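Glycosaminoglycan xylosylkinase (Hydra vulgaris, PDB 5XOO) probably phosphorylates the 2-hydroxyl of xylose in the glycosaminoglycan-protein linkage region, as a Fam20-family kinase. Local coordinates at the beta-D-xylopyranose and beta-D-galactopyranose and toluene site. Numbering follows the deposited sequence.

The beta-D-xylopyranose and beta-D-galactopyranose and toluene site. Residues 92-93, 126-129, 192, 231, 277, 279-280, 299. With XYP (beta-D-xylopyranose), chain B; GAL (beta-D-galactopyranose), chain C; MBN (toluene), chain D.
Acceptor cleft of a Fam20 kinase holding a galactosyl-xylose with a benzyl cap, presumably an acceptor analogue: MBN is the toluene-derived aglycone on XYP O1, and GAL is joined through XYP O4. The benzyl group is presumably a synthetic aglycone, perhaps lying where a linkage-region serine would be. XYP O2, the hydroxyl expected to take the phosphate, donates to the syn lone pair of Asp277 OD2 at 2.8 Å. Asp277 is probably the catalytic base; its CG stands anti to the backbone N (chi1 -163°), which turns the carboxylate towards the sugar. His279 meets the same hydroxyl with its ring edge, His279 NE2 lying 3.0 Å from XYP O2 in the ring plane, and equally 3.0 Å from the glycosidic XYP O1. One face of this imidazole stacks on the phenyl ring of MBN, planes 11° apart, while His279 ND1 hydrogen-bonds His280 ND1 at 2.9 Å, a link that should fix the ring's rotation. His280 in turn points CE1 at the phenyl, edge-to-face. Tyr231 stands nearly perpendicular to that phenyl and takes the benzylic carbon C of MBN over the centre of its face; its own CE1 edge presses on the face of Tyr126. At the other end, the Gln93 chain bends at chi2 so that the amide Gln93 NE2 bridges both sugars, reaching the ring oxygen GAL O5 at 2.7 Å and XYP O3 at 2.8 Å. An alanine here would lose both bonds and would probably loosen the relative orientation of the two sugars. Lys299 NZ also donates to XYP O3, so two donors grip that hydroxyl, and the same amine is held by the Gly128 carbonyl. Tyr192 lays the CD2 rim of one face over GAL C5 and C6, while its CE2 edge reaches towards XYP C4. Backbone groups read the galactose: Gly128 N donates to GAL O3 at 3.0 Å, and GAL O2 donates to the Tyr126 carbonyl O at 2.7 Å, approaching from above the carbonyl plane.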
ATOM      1  N   THR A  92      29.612 -20.278   0.057  1.00 58.90           N
ATOM      2  CA  THR A  92      30.613 -20.756  -0.878  1.00 56.13           C
ATOM      3  C   THR A  92      30.957 -19.708  -1.921  1.00 48.83           C
ATOM      4  O   THR A  92      31.817 -19.956  -2.772  1.00 53.93           O
ATOM      5  CB  THR A  92      30.137 -22.043  -1.561  1.00 60.52           C
ATOM      6  OG1 THR A  92      28.978 -21.762  -2.355  1.00 57.31           O
ATOM      7  CG2 THR A  92      29.783 -23.092  -0.518  1.00 68.79           C
ATOM      8  N   GLN A  93      30.317 -18.545  -1.874  1.00 42.38           N
ATOM      9  CA  GLN A  93      30.481 -17.499  -2.867  1.00 36.47           C
ATOM     10  C   GLN A  93      31.019 -16.225  -2.231  1.00 36.41           C
ATOM     11  O   GLN A  93      30.934 -16.018  -1.018  1.00 36.79           O
ATOM     12  CB  GLN A  93      29.157 -17.202  -3.573  1.00 40.05           C
ATOM     13  CG  GLN A  93      28.616 -18.369  -4.365  1.00 46.72           C
ATOM     14  CD  GLN A  93      29.533 -18.772  -5.497  1.00 56.54           C
ATOM     15  OE1 GLN A  93      30.279 -17.951  -6.031  1.00 63.56           O
ATOM     16  NE2 GLN A  93      29.484 -20.044  -5.871  1.00 54.98           N
ATOM     17  N   TYR A 126      24.438 -25.145 -12.823  1.00 37.69           N
ATOM     18  CA  TYR A 126      24.743 -24.320 -11.662  1.00 37.23           C
ATOM     19  C   TYR A 126      26.121 -23.684 -11.785  1.00 36.84           C
ATOM     20  O   TYR A 126      26.713 -23.291 -10.776  1.00 36.71           O
ATOM     21  CB  TYR A 126      24.655 -25.139 -10.372  1.00 37.79           C
ATOM     22  CG  TYR A 126      25.398 -26.458 -10.421  1.00 40.87           C
ATOM     23  CD1 TYR A 126      26.753 -26.524 -10.121  1.00 43.25           C
ATOM     24  CD2 TYR A 126      24.748 -27.634 -10.766  1.00 41.44           C
ATOM     25  CE1 TYR A 126      27.438 -27.725 -10.165  1.00 43.80           C
ATOM     26  CE2 TYR A 126      25.427 -28.839 -10.814  1.00 48.30           C
ATOM     27  CZ  TYR A 126      26.770 -28.879 -10.512  1.00 49.27           C
ATOM     28  OH  TYR A 126      27.445 -30.081 -10.558  1.00 49.29           O
ATOM     29  N   GLU A 127      26.643 -23.584 -13.003  1.00 36.76           N
ATOM     30  CA  GLU A 127      27.979 -23.064 -13.225  1.00 36.54           C
ATOM     31  C   GLU A 127      28.010 -21.553 -13.029  1.00 35.86           C
ATOM     32  O   GLU A 127      26.997 -20.859 -13.151  1.00 35.49           O
ATOM     33  CB  GLU A 127      28.435 -23.409 -14.650  1.00 48.21           C
ATOM     34  CG  GLU A 127      29.880 -23.075 -15.009  1.00 45.91           C
ATOM     35  CD  GLU A 127      30.879 -24.121 -14.560  1.00 61.83           C
ATOM     36  OE1 GLU A 127      32.086 -23.801 -14.535  1.00 69.89           O
ATOM     37  OE2 GLU A 127      30.466 -25.256 -14.241  1.00 61.14           O
ATOM     38  N   GLY A 128      29.195 -21.048 -12.714  1.00 35.76           N
ATOM     39  CA  GLY A 128      29.454 -19.625 -12.727  1.00 35.25           C
ATOM     40  C   GLY A 128      29.479 -19.019 -11.338  1.00 35.07           C
ATOM     41  O   GLY A 128      29.134 -19.645 -10.335  1.00 35.32           O
ATOM     42  N   TYR A 129      29.890 -17.756 -11.300  1.00 34.72           N
ATOM     43  CA  TYR A 129      29.779 -16.960 -10.094  1.00 34.53           C
ATOM     44  C   TYR A 129      28.339 -16.487  -9.919  1.00 38.83           C
ATOM     45  O   TYR A 129      27.497 -16.627 -10.809  1.00 36.62           O
ATOM     46  CB  TYR A 129      30.717 -15.756 -10.147  1.00 34.40           C
ATOM     47  CG  TYR A 129      32.178 -16.088 -10.347  1.00 37.15           C
ATOM     48  CD1 TYR A 129      32.857 -16.899  -9.451  1.00 37.11           C
ATOM     49  CD2 TYR A 129      32.883 -15.568 -11.424  1.00 37.55           C
ATOM     50  CE1 TYR A 129      34.192 -17.193  -9.628  1.00 35.89           C
ATOM     51  CE2 TYR A 129      34.218 -15.858 -11.608  1.00 35.39           C
ATOM     52  CZ  TYR A 129      34.867 -16.670 -10.708  1.00 35.87           C
ATOM     53  OH  TYR A 129      36.197 -16.961 -10.892  1.00 36.43           O
ATOM     54  N   TYR A 192      35.200 -20.838  -1.935  1.00 45.26           N
ATOM     55  CA  TYR A 192      35.786 -20.777  -3.265  1.00 48.67           C
ATOM     56  C   TYR A 192      36.564 -19.491  -3.501  1.00 47.76           C
ATOM     57  O   TYR A 192      36.962 -19.217  -4.637  1.00 47.92           O
ATOM     58  CB  TYR A 192      34.689 -20.926  -4.321  1.00 58.03           C
ATOM     59  CG  TYR A 192      34.060 -22.302  -4.365  1.00 72.73           C
ATOM     60  CD1 TYR A 192      34.841 -23.449  -4.322  1.00 73.94           C
ATOM     61  CD2 TYR A 192      32.681 -22.452  -4.435  1.00 78.55           C
ATOM     62  CE1 TYR A 192      34.266 -24.706  -4.359  1.00 77.52           C
ATOM     63  CE2 TYR A 192      32.098 -23.702  -4.473  1.00 77.49           C
ATOM     64  CZ  TYR A 192      32.894 -24.826  -4.434  1.00 76.83           C
ATOM     65  OH  TYR A 192      32.315 -26.073  -4.470  1.00 77.06           O
ATOM     66  N   TYR A 231      25.514 -32.778  -7.667  1.00 44.23           N
ATOM     67  CA  TYR A 231      26.765 -32.016  -7.672  1.00 42.87           C
ATOM     68  C   TYR A 231      27.974 -32.917  -7.882  1.00 47.59           C
ATOM     69  O   TYR A 231      29.061 -32.664  -7.357  1.00 47.86           O
ATOM     70  CB  TYR A 231      26.899 -31.164  -6.408  1.00 42.56           C
ATOM     71  CG  TYR A 231      25.872 -30.062  -6.410  1.00 41.78           C
ATOM     72  CD1 TYR A 231      26.073 -28.909  -7.153  1.00 40.74           C
ATOM     73  CD2 TYR A 231      24.672 -30.200  -5.728  1.00 42.16           C
ATOM     74  CE1 TYR A 231      25.130 -27.910  -7.187  1.00 40.07           C
ATOM     75  CE2 TYR A 231      23.720 -29.205  -5.757  1.00 41.48           C
ATOM     76  CZ  TYR A 231      23.954 -28.063  -6.490  1.00 40.43           C
ATOM     77  OH  TYR A 231      23.013 -27.065  -6.526  1.00 39.80           O
ATOM     78  N   ASP A 277      20.184 -24.116  -8.792  1.00 37.80           N
ATOM     79  CA  ASP A 277      21.106 -24.287  -7.675  1.00 37.92           C
ATOM     80  C   ASP A 277      20.406 -24.235  -6.321  1.00 38.22           C
ATOM     81  O   ASP A 277      21.052 -23.958  -5.307  1.00 38.19           O
ATOM     82  CB  ASP A 277      22.210 -23.230  -7.740  1.00 42.52           C
ATOM     83  CG  ASP A 277      23.411 -23.583  -6.887  1.00 48.91           C
ATOM     84  OD1 ASP A 277      23.593 -24.779  -6.584  1.00 59.84           O
ATOM     85  OD2 ASP A 277      24.166 -22.664  -6.511  1.00 49.21           O
ATOM     86  N   HIS A 279      19.631 -26.243  -3.904  1.00 40.34           N
ATOM     87  CA  HIS A 279      19.820 -27.549  -3.286  1.00 41.49           C
ATOM     88  C   HIS A 279      19.298 -27.585  -1.857  1.00 42.12           C
ATOM     89  O   HIS A 279      18.876 -28.644  -1.383  1.00 43.24           O
ATOM     90  CB  HIS A 279      21.298 -27.939  -3.323  1.00 41.55           C
ATOM     91  CG  HIS A 279      22.218 -26.862  -2.841  1.00 40.81           C
ATOM     92  ND1 HIS A 279      22.315 -26.505  -1.514  1.00 41.05           N
ATOM     93  CD2 HIS A 279      23.080 -26.062  -3.508  1.00 39.95           C
ATOM     94  CE1 HIS A 279      23.197 -25.530  -1.385  1.00 41.99           C
ATOM     95  NE2 HIS A 279      23.676 -25.243  -2.581  1.00 40.02           N
ATOM     96  N   HIS A 280      19.324 -26.455  -1.160  1.00 41.49           N
ATOM     97  CA  HIS A 280      18.687 -26.300   0.140  1.00 42.01           C
ATOM     98  C   HIS A 280      17.689 -25.159   0.038  1.00 41.25           C
ATOM     99  O   HIS A 280      18.071 -24.035  -0.295  1.00 40.21           O
ATOM    100  CB  HIS A 280      19.715 -26.006   1.234  1.00 42.13           C
ATOM    101  CG  HIS A 280      20.481 -27.205   1.691  1.00 43.21           C
ATOM    102  ND1 HIS A 280      21.339 -27.900   0.868  1.00 43.26           N
ATOM    103  CD2 HIS A 280      20.521 -27.831   2.891  1.00 44.34           C
ATOM    104  CE1 HIS A 280      21.873 -28.904   1.539  1.00 47.79           C
ATOM    105  NE2 HIS A 280      21.393 -28.885   2.769  1.00 49.93           N
ATOM    106  N   LYS A 299      22.289 -17.378  -8.807  1.00 34.01           N
ATOM    107  CA  LYS A 299      22.767 -18.294  -9.838  1.00 34.34           C
ATOM    108  C   LYS A 299      21.752 -18.424 -10.966  1.00 34.40           C
ATOM    109  O   LYS A 299      21.354 -19.515 -11.356  1.00 34.94           O
ATOM    110  CB  LYS A 299      23.097 -19.649  -9.230  1.00 35.00           C
ATOM    111  CG  LYS A 299      24.045 -20.470 -10.079  1.00 35.32           C
ATOM    112  CD  LYS A 299      25.263 -20.894  -9.288  1.00 35.61           C
ATOM    113  CE  LYS A 299      26.087 -19.707  -8.860  1.00 35.15           C
ATOM    114  NZ  LYS A 299      27.244 -20.146  -8.045  1.00 35.57           N
TER
HETATM  115  O1  XYP B   1      26.562 -25.885  -3.267  1.00 57.57           O
HETATM  116  C1  XYP B   1      26.807 -25.371  -4.502  1.00 49.81           C
HETATM  117  C2  XYP B   1      26.787 -23.846  -4.416  1.00 46.89           C
HETATM  118  C3  XYP B   1      27.220 -23.222  -5.694  1.00 50.85           C
HETATM  119  C4  XYP B   1      28.560 -23.723  -6.124  1.00 47.78           C
HETATM  120  C5  XYP B   1      28.567 -25.253  -6.246  1.00 53.04           C
HETATM  121  O2  XYP B   1      25.454 -23.405  -4.116  1.00 47.83           O
HETATM  122  O3  XYP B   1      27.270 -21.781  -5.516  1.00 61.20           O
HETATM  123  O4  XYP B   1      28.577 -23.137  -7.386  1.00 49.82           O
HETATM  124  O5  XYP B   1      28.124 -25.898  -4.993  1.00 47.79           O
HETATM  125  C1  GAL C   2      29.858 -23.112  -7.944  1.00 51.59           C
HETATM  126  C2  GAL C   2      29.800 -23.130  -9.453  1.00 45.92           C
HETATM  127  C3  GAL C   2      31.204 -23.175 -10.042  1.00 40.99           C
HETATM  128  C4  GAL C   2      32.151 -22.115  -9.426  1.00 42.37           C
HETATM  129  C5  GAL C   2      31.865 -21.848  -7.932  1.00 55.30           C
HETATM  130  C6  GAL C   2      32.318 -20.466  -7.463  1.00 63.02           C
HETATM  131  O2  GAL C   2      29.127 -24.272  -9.936  1.00 55.80           O
HETATM  132  O3  GAL C   2      31.154 -22.895 -11.431  1.00 40.34           O
HETATM  133  O4  GAL C   2      32.087 -20.909 -10.159  1.00 36.41           O
HETATM  134  O5  GAL C   2      30.472 -21.921  -7.578  1.00 59.59           O
HETATM  135  O6  GAL C   2      33.670 -20.224  -7.806  1.00 63.03           O
HETATM  136  C   MBN D 503      26.541 -27.242  -3.623  1.00 67.59           C
HETATM  137  C1  MBN D 503      26.126 -27.796  -2.264  1.00 66.87           C
HETATM  138  C2  MBN D 503      26.694 -27.291  -1.107  1.00 68.37           C
HETATM  139  C3  MBN D 503      26.313 -27.795   0.125  1.00 67.32           C
HETATM  140  C4  MBN D 503      25.366 -28.801   0.197  1.00 67.79           C
HETATM  141  C5  MBN D 503      24.799 -29.304  -0.961  1.00 68.23           C
HETATM  142  C6  MBN D 503      25.179 -28.800  -2.193  1.00 67.06           C